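Local coordinates for protein DNA-3-methyladenine glycosidase (Bacillus halodurans, PDB 2H56) that belongs to the mainly helical HhH-GPD superfamily of base excision DNA repair proteins, at residues R14-S17 / T18-E22; Q78-G81 / G82-K86; E116-S120 / G121-F125. All coordinates share one frame; numbering follows the deposited sequence.

Interaction 1: residues R14-S17 / T18-E22; sequences RYFS and TDSPE
S17 and S20 face each other across a type I beta turn that leads from the end of strand 13-16 into helix 21-27, and they are joined by two hydrogen bonds running in opposite senses. S20 N donates to S17 O at 3.1 Å, nearly straight (165°), although the donor stands well above the carbonyl plane. In return S17 N donates to S20 OG at 2.7 Å, and this bond is clearly bent (134°). The S20 hydroxyl can accept it because OG is turned beside its own backbone N (chi1 -64°), back toward the strand end. S20 holds the N-cap position of the helix, yet its side chain makes no capping bond.

Two residues past the turn, in the first turn of helix 21-27, E22 reaches back to the strand. Its CD meets the edge of the F16 ring near the ring plane, 3.6 Å from CE1, with carboxylate and ring almost perpendicular. OE2 of the same carboxylate forms a salt bridge with R14 NH2 that is long at 3.6 Å and oblique to the guanidinium.

R14 and F16 stand two apart on the strand. Antiparallel pairing with strand 43-46 fixes this strand, R14 bonding to L45 and F16 to V43 through the backbone. F16 is buried against V43, L45, L162 and V204, and E22 also touches V204 and Y201. On the arginine, the F16 ring carries CZ over the centre of one guanidinium face, 3.6 Å above its plane.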
loop_
_atom_site.group_PDB
_atom_site.type_symbol
_atom_site.label_atom_id
_atom_site.label_comp_id
_atom_site.label_asym_id
_atom_site.label_seq_id
_atom_site.Cartn_x
_atom_site.Cartn_y
_atom_site.Cartn_z
ATOM N N ARG A 14 6.229 -2.031 -12.012
ATOM C CA ARG A 14 5.208 -2.627 -12.856
ATOM C C ARG A 14 4.220 -1.581 -13.421
ATOM O O ARG A 14 3.621 -0.824 -12.667
ATOM C CB ARG A 14 4.478 -3.668 -12.011
ATOM C CG ARG A 14 3.284 -4.274 -12.709
ATOM C CD ARG A 14 3.061 -5.726 -12.341
ATOM N NE ARG A 14 2.301 -6.393 -13.409
ATOM C CZ ARG A 14 1.419 -7.372 -13.209
ATOM N NH1 ARG A 14 1.163 -7.824 -11.960
ATOM N NH2 ARG A 14 0.779 -7.895 -14.262
ATOM N N TYR A 15 4.058 -1.540 -14.736
ATOM C CA TYR A 15 3.167 -0.552 -15.382
ATOM C C TYR A 15 1.865 -1.129 -15.921
ATOM O O TYR A 15 1.830 -2.240 -16.430
ATOM C CB TYR A 15 3.886 0.162 -16.532
ATOM C CG TYR A 15 5.083 0.914 -16.054
ATOM C CD1 TYR A 15 4.975 2.222 -15.644
ATOM C CD2 TYR A 15 6.316 0.299 -15.971
ATOM C CE1 TYR A 15 6.067 2.910 -15.179
ATOM C CE2 TYR A 15 7.425 0.977 -15.515
ATOM C CZ TYR A 15 7.296 2.287 -15.109
ATOM O OH TYR A 15 8.396 2.977 -14.633
ATOM N N PHE A 16 0.794 -0.346 -15.814
ATOM C CA PHE A 16 -0.498 -0.724 -16.354
ATOM C C PHE A 16 -0.961 0.344 -17.319
ATOM O O PHE A 16 -1.208 1.493 -16.928
ATOM C CB PHE A 16 -1.506 -0.894 -15.208
ATOM C CG PHE A 16 -1.214 -2.071 -14.334
ATOM C CD1 PHE A 16 -1.620 -3.344 -14.717
ATOM C CD2 PHE A 16 -0.511 -1.917 -13.178
ATOM C CE1 PHE A 16 -1.334 -4.431 -13.947
ATOM C CE2 PHE A 16 -0.214 -3.001 -12.386
ATOM C CZ PHE A 16 -0.614 -4.263 -12.767
ATOM N N SER A 17 -1.069 -0.018 -18.590
ATOM C CA SER A 17 -1.392 0.968 -19.593
ATOM C C SER A 17 -2.911 1.056 -19.689
ATOM O O SER A 17 -3.624 0.241 -19.135
ATOM C CB SER A 17 -0.730 0.636 -20.936
ATOM O OG SER A 17 -1.683 0.197 -21.877
ATOM N N THR A 18 -3.408 2.063 -20.384
ATOM C CA THR A 18 -4.849 2.243 -20.503
ATOM C C THR A 18 -5.467 1.132 -21.333
ATOM O O THR A 18 -6.671 0.981 -21.290
ATOM C CB THR A 18 -5.203 3.624 -21.088
ATOM O OG1 THR A 18 -4.706 3.744 -22.426
ATOM C CG2 THR A 18 -4.552 4.707 -20.254
ATOM N N ASP A 19 -4.664 0.349 -22.068
ATOM C CA ASP A 19 -5.197 -0.836 -22.758
ATOM C C ASP A 19 -4.740 -2.187 -22.200
ATOM O O ASP A 19 -4.848 -3.204 -22.862
ATOM C CB ASP A 19 -4.901 -0.774 -24.243
ATOM C CG ASP A 19 -3.444 -0.993 -24.579
ATOM O OD1 ASP A 19 -2.570 -0.888 -23.693
ATOM O OD2 ASP A 19 -3.183 -1.268 -25.772
ATOM N N SER A 20 -4.228 -2.196 -20.979
ATOM C CA SER A 20 -3.996 -3.435 -20.260
ATOM C C SER A 20 -5.292 -4.211 -20.036
ATOM O O SER A 20 -6.342 -3.616 -19.856
ATOM C CB SER A 20 -3.390 -3.124 -18.897
ATOM O OG SER A 20 -2.113 -2.512 -19.054
ATOM N N PRO A 21 -5.214 -5.549 -20.006
ATOM C CA PRO A 21 -6.398 -6.334 -19.712
ATOM C C PRO A 21 -6.939 -6.089 -18.292
ATOM O O PRO A 21 -8.131 -6.183 -18.054
ATOM C CB PRO A 21 -5.943 -7.774 -19.911
ATOM C CG PRO A 21 -4.495 -7.748 -20.007
ATOM C CD PRO A 21 -4.020 -6.380 -20.227
ATOM N N GLU A 22 -6.087 -5.717 -17.364
ATOM C CA GLU A 22 -6.576 -5.355 -16.033
ATOM C C GLU A 22 -7.401 -4.064 -16.096
ATOM O O GLU A 22 -8.456 -3.954 -15.492
ATOM C CB GLU A 22 -5.415 -5.219 -15.045
ATOM C CG GLU A 22 -4.609 -6.510 -14.871
ATOM C CD GLU A 22 -3.415 -6.671 -15.853
ATOM O OE1 GLU A 22 -3.380 -6.012 -16.898
ATOM O OE2 GLU A 22 -2.498 -7.469 -15.568
#

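Interaction 2: residues Q78-G81 / G82-K86; sequences QLVG and GALEK
V80 lays its CG2 methyl against the carbonyl of G82, with CG2 3.5 Å from G82 O. The torsion chi1 of -60° places CG2 between the backbone N and the carbonyl carbon, which lets it reach G82 O. The other methyl, CG1, meets L84 CD1 at 4.3 Å, a loose apolar contact between a residue of the last helical turn and one four positions later in the loop.

Both side chains continue into the neighbouring helices. V80 touches Q89 and L90 of helix 88-91 together with V93, while the buried L84 lies on L90 and also on F52 and V56 of helix 51-61. L90 is therefore common to the two. Further along, Q89 OE1 accepts a hydrogen bond from E85 N.

The reversal itself is made by two glycines. G81 leaves the helix with a phi of 84°, and its N gives a weak bond to Q78 O at 3.0 Å. G82 follows at a phi of 143°; at its backbone angles a CB would stand about 2.4 Å from G81 O, so the position calls for glycine. Positive phi at G81, with two bonds back into the final turn, identifies the end of helix 66-80 as a Schellman motif.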
loop_
_atom_site.group_PDB
_atom_site.type_symbol
_atom_site.label_atom_id
_atom_site.label_comp_id
_atom_site.label_asym_id
_atom_site.label_seq_id
_atom_site.Cartn_x
_atom_site.Cartn_y
_atom_site.Cartn_z
ATOM N N GLN A 78 23.121 0.472 8.661
ATOM C CA GLN A 78 24.513 0.495 9.092
ATOM C C GLN A 78 24.734 -0.456 10.255
ATOM O O GLN A 78 25.701 -1.183 10.261
ATOM C CB GLN A 78 24.950 1.884 9.502
ATOM C CG GLN A 78 25.036 2.899 8.395
ATOM C CD GLN A 78 25.237 4.313 8.952
ATOM O OE1 GLN A 78 26.228 4.567 9.632
ATOM N NE2 GLN A 78 24.285 5.229 8.682
ATOM N N LEU A 79 23.822 -0.474 11.225
ATOM C CA LEU A 79 23.894 -1.432 12.348
ATOM C C LEU A 79 23.997 -2.853 11.850
ATOM O O LEU A 79 24.851 -3.560 12.307
ATOM C CB LEU A 79 22.686 -1.305 13.290
ATOM C CG LEU A 79 22.648 0.041 14.020
ATOM C CD1 LEU A 79 21.349 0.254 14.808
ATOM C CD2 LEU A 79 23.931 0.202 14.879
ATOM N N VAL A 80 23.155 -3.265 10.900
ATOM C CA VAL A 80 23.255 -4.633 10.297
ATOM C C VAL A 80 24.336 -4.805 9.215
ATOM O O VAL A 80 24.557 -5.919 8.756
ATOM C CB VAL A 80 21.906 -5.139 9.733
ATOM C CG1 VAL A 80 20.873 -5.202 10.833
ATOM C CG2 VAL A 80 21.419 -4.256 8.631
ATOM N N GLY A 81 24.995 -3.717 8.806
ATOM C CA GLY A 81 26.150 -3.771 7.915
ATOM C C GLY A 81 25.830 -3.830 6.443
ATOM O O GLY A 81 26.620 -4.335 5.663
ATOM N N GLY A 82 24.682 -3.307 6.036
ATOM C CA GLY A 82 24.298 -3.306 4.623
ATOM C C GLY A 82 22.813 -3.543 4.485
ATOM O O GLY A 82 22.047 -3.241 5.393
ATOM N N ALA A 83 22.383 -4.091 3.359
ATOM C CA ALA A 83 20.959 -4.337 3.160
ATOM C C ALA A 83 20.383 -5.164 4.327
ATOM O O ALA A 83 20.967 -6.145 4.771
ATOM C CB ALA A 83 20.700 -5.047 1.811
ATOM N N LEU A 84 19.250 -4.745 4.842
ATOM C CA LEU A 84 18.526 -5.577 5.764
ATOM C C LEU A 84 17.771 -6.547 4.902
ATOM O O LEU A 84 16.870 -6.133 4.198
ATOM C CB LEU A 84 17.557 -4.723 6.558
ATOM C CG LEU A 84 16.589 -5.415 7.486
ATOM C CD1 LEU A 84 17.351 -6.171 8.543
ATOM C CD2 LEU A 84 15.737 -4.334 8.096
ATOM N N GLU A 85 18.136 -7.822 4.933
ATOM C CA GLU A 85 17.462 -8.832 4.103
ATOM C C GLU A 85 16.763 -9.931 4.893
ATOM O O GLU A 85 15.796 -10.511 4.421
ATOM C CB GLU A 85 18.477 -9.525 3.208
ATOM C CG GLU A 85 19.185 -8.639 2.167
ATOM C CD GLU A 85 20.303 -9.391 1.453
ATOM O OE1 GLU A 85 19.999 -10.378 0.737
ATOM O OE2 GLU A 85 21.486 -9.019 1.625
ATOM N N LYS A 86 17.270 -10.237 6.077
ATOM C CA LYS A 86 16.918 -11.460 6.773
ATOM C C LYS A 86 16.751 -11.126 8.245
ATOM O O LYS A 86 17.516 -10.313 8.768
ATOM C CB LYS A 86 18.024 -12.499 6.592
ATOM C CG LYS A 86 17.789 -13.795 7.363
#

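Interaction 3: residues E116-S120 / G121-F125; sequences EHVES and GRLDF
R122 runs its aliphatic chain over one face of the H117 ring. The CH-pi geometry is direct: R122 CD stands 4.0 Å from the ring centroid and 23° off the ring normal, and NE lies beyond it over the same ring. The guanidinium is not stacked flat, its plane making 46° with that of the imidazole. A bend in the chain about the CG-CD bond carries the group on toward E116, where R122 NH2 and E116 OE2 form a salt bridge at 3.2 Å. That oxygen lies well out of the guanidinium plane, so the attraction is one of charges, with no N-H aimed at it.

H117 also holds the chain through its backbone: its O accepts from L123 N at 3.1 Å in an almost straight bond. Elsewhere, the H117 ring meets that of H113 edge-to-face, and the side chain touches I143.

Between these two residues, G121 is the first to leave helical angles after helix 105-119, with a positive phi (90°) at which a CB would run into S120 O. G121 N still donates to V118 O at 3.3 Å. R122 N donates to S120 OG at 3.2 Å in a nearly straight bond.

Past the turn the loop and the start of helix 125-128 lie against V118, whose CG2 is 4.3 Å from L123 CD2 and 4.1 Å from F125 CE2. L123 and F125 both continue onto L55 of helix 51-61, while D124, the N-cap of helix 125-128, uses its carboxylate oxygens to accept from T126 N and E127 N.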
loop_
_atom_site.group_PDB
_atom_site.type_symbol
_atom_site.label_atom_id
_atom_site.label_comp_id
_atom_site.label_asym_id
_atom_site.label_seq_id
_atom_site.Cartn_x
_atom_site.Cartn_y
_atom_site.Cartn_z
ATOM N N GLU A 116 9.924 -12.518 14.983
ATOM C CA GLU A 116 9.351 -13.705 15.596
ATOM C C GLU A 116 8.433 -14.438 14.603
ATOM O O GLU A 116 8.537 -15.655 14.438
ATOM C CB GLU A 116 8.603 -13.331 16.892
ATOM C CG GLU A 116 7.908 -14.505 17.611
ATOM C CD GLU A 116 6.942 -14.075 18.747
ATOM O OE1 GLU A 116 7.308 -13.210 19.579
ATOM O OE2 GLU A 116 5.815 -14.632 18.799
ATOM N N HIS A 117 7.551 -13.699 13.941
ATOM C CA HIS A 117 6.583 -14.312 13.057
ATOM C C HIS A 117 7.220 -14.880 11.768
ATOM O O HIS A 117 6.761 -15.886 11.251
ATOM C CB HIS A 117 5.495 -13.299 12.668
ATOM C CG HIS A 117 4.340 -13.224 13.614
ATOM N ND1 HIS A 117 3.061 -13.548 13.237
ATOM C CD2 HIS A 117 4.258 -12.810 14.900
ATOM C CE1 HIS A 117 2.242 -13.346 14.254
ATOM N NE2 HIS A 117 2.945 -12.902 15.277
ATOM N N VAL A 118 8.240 -14.215 11.231
ATOM C CA VAL A 118 8.926 -14.741 10.058
ATOM C C VAL A 118 9.728 -16.005 10.426
ATOM O O VAL A 118 9.644 -17.012 9.727
ATOM C CB VAL A 118 9.818 -13.653 9.341
ATOM C CG1 VAL A 118 10.697 -14.282 8.230
ATOM C CG2 VAL A 118 8.942 -12.546 8.773
ATOM N N GLU A 119 10.471 -15.975 11.518
ATOM C CA GLU A 119 11.360 -17.096 11.855
ATOM C C GLU A 119 10.703 -18.323 12.480
ATOM O O GLU A 119 11.288 -19.385 12.481
ATOM C CB GLU A 119 12.468 -16.611 12.781
ATOM C CG GLU A 119 13.493 -15.710 12.101
ATOM C CD GLU A 119 14.619 -15.344 13.039
ATOM O OE1 GLU A 119 14.319 -14.674 14.052
ATOM O OE2 GLU A 119 15.789 -15.732 12.778
ATOM N N SER A 120 9.516 -18.159 13.042
ATOM C CA SER A 120 8.718 -19.231 13.594
ATOM C C SER A 120 7.939 -19.906 12.462
ATOM O O SER A 120 7.354 -20.992 12.626
ATOM C CB SER A 120 7.694 -18.630 14.551
ATOM O OG SER A 120 6.690 -17.915 13.806
ATOM N N GLY A 121 7.868 -19.230 11.327
ATOM C CA GLY A 121 7.197 -19.780 10.168
ATOM C C GLY A 121 5.728 -19.428 10.094
ATOM O O GLY A 121 5.051 -19.846 9.160
ATOM N N ARG A 122 5.228 -18.675 11.078
ATOM C CA ARG A 122 3.809 -18.269 11.113
ATOM C C ARG A 122 3.534 -17.573 9.801
ATOM O O ARG A 122 2.583 -17.914 9.097
ATOM C CB ARG A 122 3.484 -17.338 12.297
ATOM C CG ARG A 122 2.820 -18.027 13.467
ATOM C CD ARG A 122 2.638 -17.098 14.639
ATOM N NE ARG A 122 3.894 -16.948 15.369
ATOM C CZ ARG A 122 4.176 -17.483 16.564
ATOM N NH1 ARG A 122 3.283 -18.211 17.229
ATOM N NH2 ARG A 122 5.374 -17.275 17.120
ATOM N N LEU A 123 4.412 -16.651 9.454
ATOM C CA LEU A 123 4.249 -15.825 8.286
ATOM C C LEU A 123 5.209 -16.242 7.168
ATOM O O LEU A 123 6.328 -15.765 7.116
ATOM C CB LEU A 123 4.490 -14.385 8.699
ATOM C CG LEU A 123 4.235 -13.326 7.661
ATOM C CD1 LEU A 123 2.740 -13.320 7.246
ATOM C CD2 LEU A 123 4.713 -12.010 8.268
ATOM N N ASP A 124 4.758 -17.140 6.284
ATOM C CA ASP A 124 5.531 -17.605 5.120
ATOM C C ASP A 124 5.060 -16.915 3.827
ATOM O O ASP A 124 3.957 -17.184 3.328
ATOM C CB ASP A 124 5.365 -19.119 4.974
ATOM C CG ASP A 124 5.700 -19.627 3.571
ATOM O OD1 ASP A 124 6.741 -19.205 3.010
ATOM O OD2 ASP A 124 4.913 -20.450 3.036
ATOM N N PHE A 125 5.897 -16.047 3.265
ATOM C CA PHE A 125 5.468 -15.226 2.127
ATOM C C PHE A 125 5.193 -15.998 0.835
ATOM O O PHE A 125 4.377 -15.552 0.021
ATOM C CB PHE A 125 6.463 -14.099 1.882
ATOM C CG PHE A 125 6.512 -13.094 3.009
ATOM C CD1 PHE A 125 5.419 -12.254 3.257
ATOM C CD2 PHE A 125 7.628 -13.003 3.838
ATOM C CE1 PHE A 125 5.452 -11.340 4.298
ATOM C CE2 PHE A 125 7.668 -12.081 4.879
ATOM C CZ PHE A 125 6.588 -11.256 5.109
#

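How the interactions relate
From the N terminus the three contacts follow one another in series, none nested or crossing, each a turn within a continuous stretch. Interaction 1 closes the step from strand 13-16 to helix 21-27; strand 13-16 pairs with strand 43-46, while F16 and E22 reach V204 of helix 202-219. Interaction 2 joins helix 66-80 to the loop before helix 88-91, and interaction 3 joins helix 105-119 to the loop before helix 125-128. Interaction 1 stands apart, its centre about 35 Å and about 33 Å from those of interactions 2 and 3. The latter two have centres about 19 Å apart and do not touch. Both rest on helix 51-61, where L84 and V118 share F52 as a neighbour.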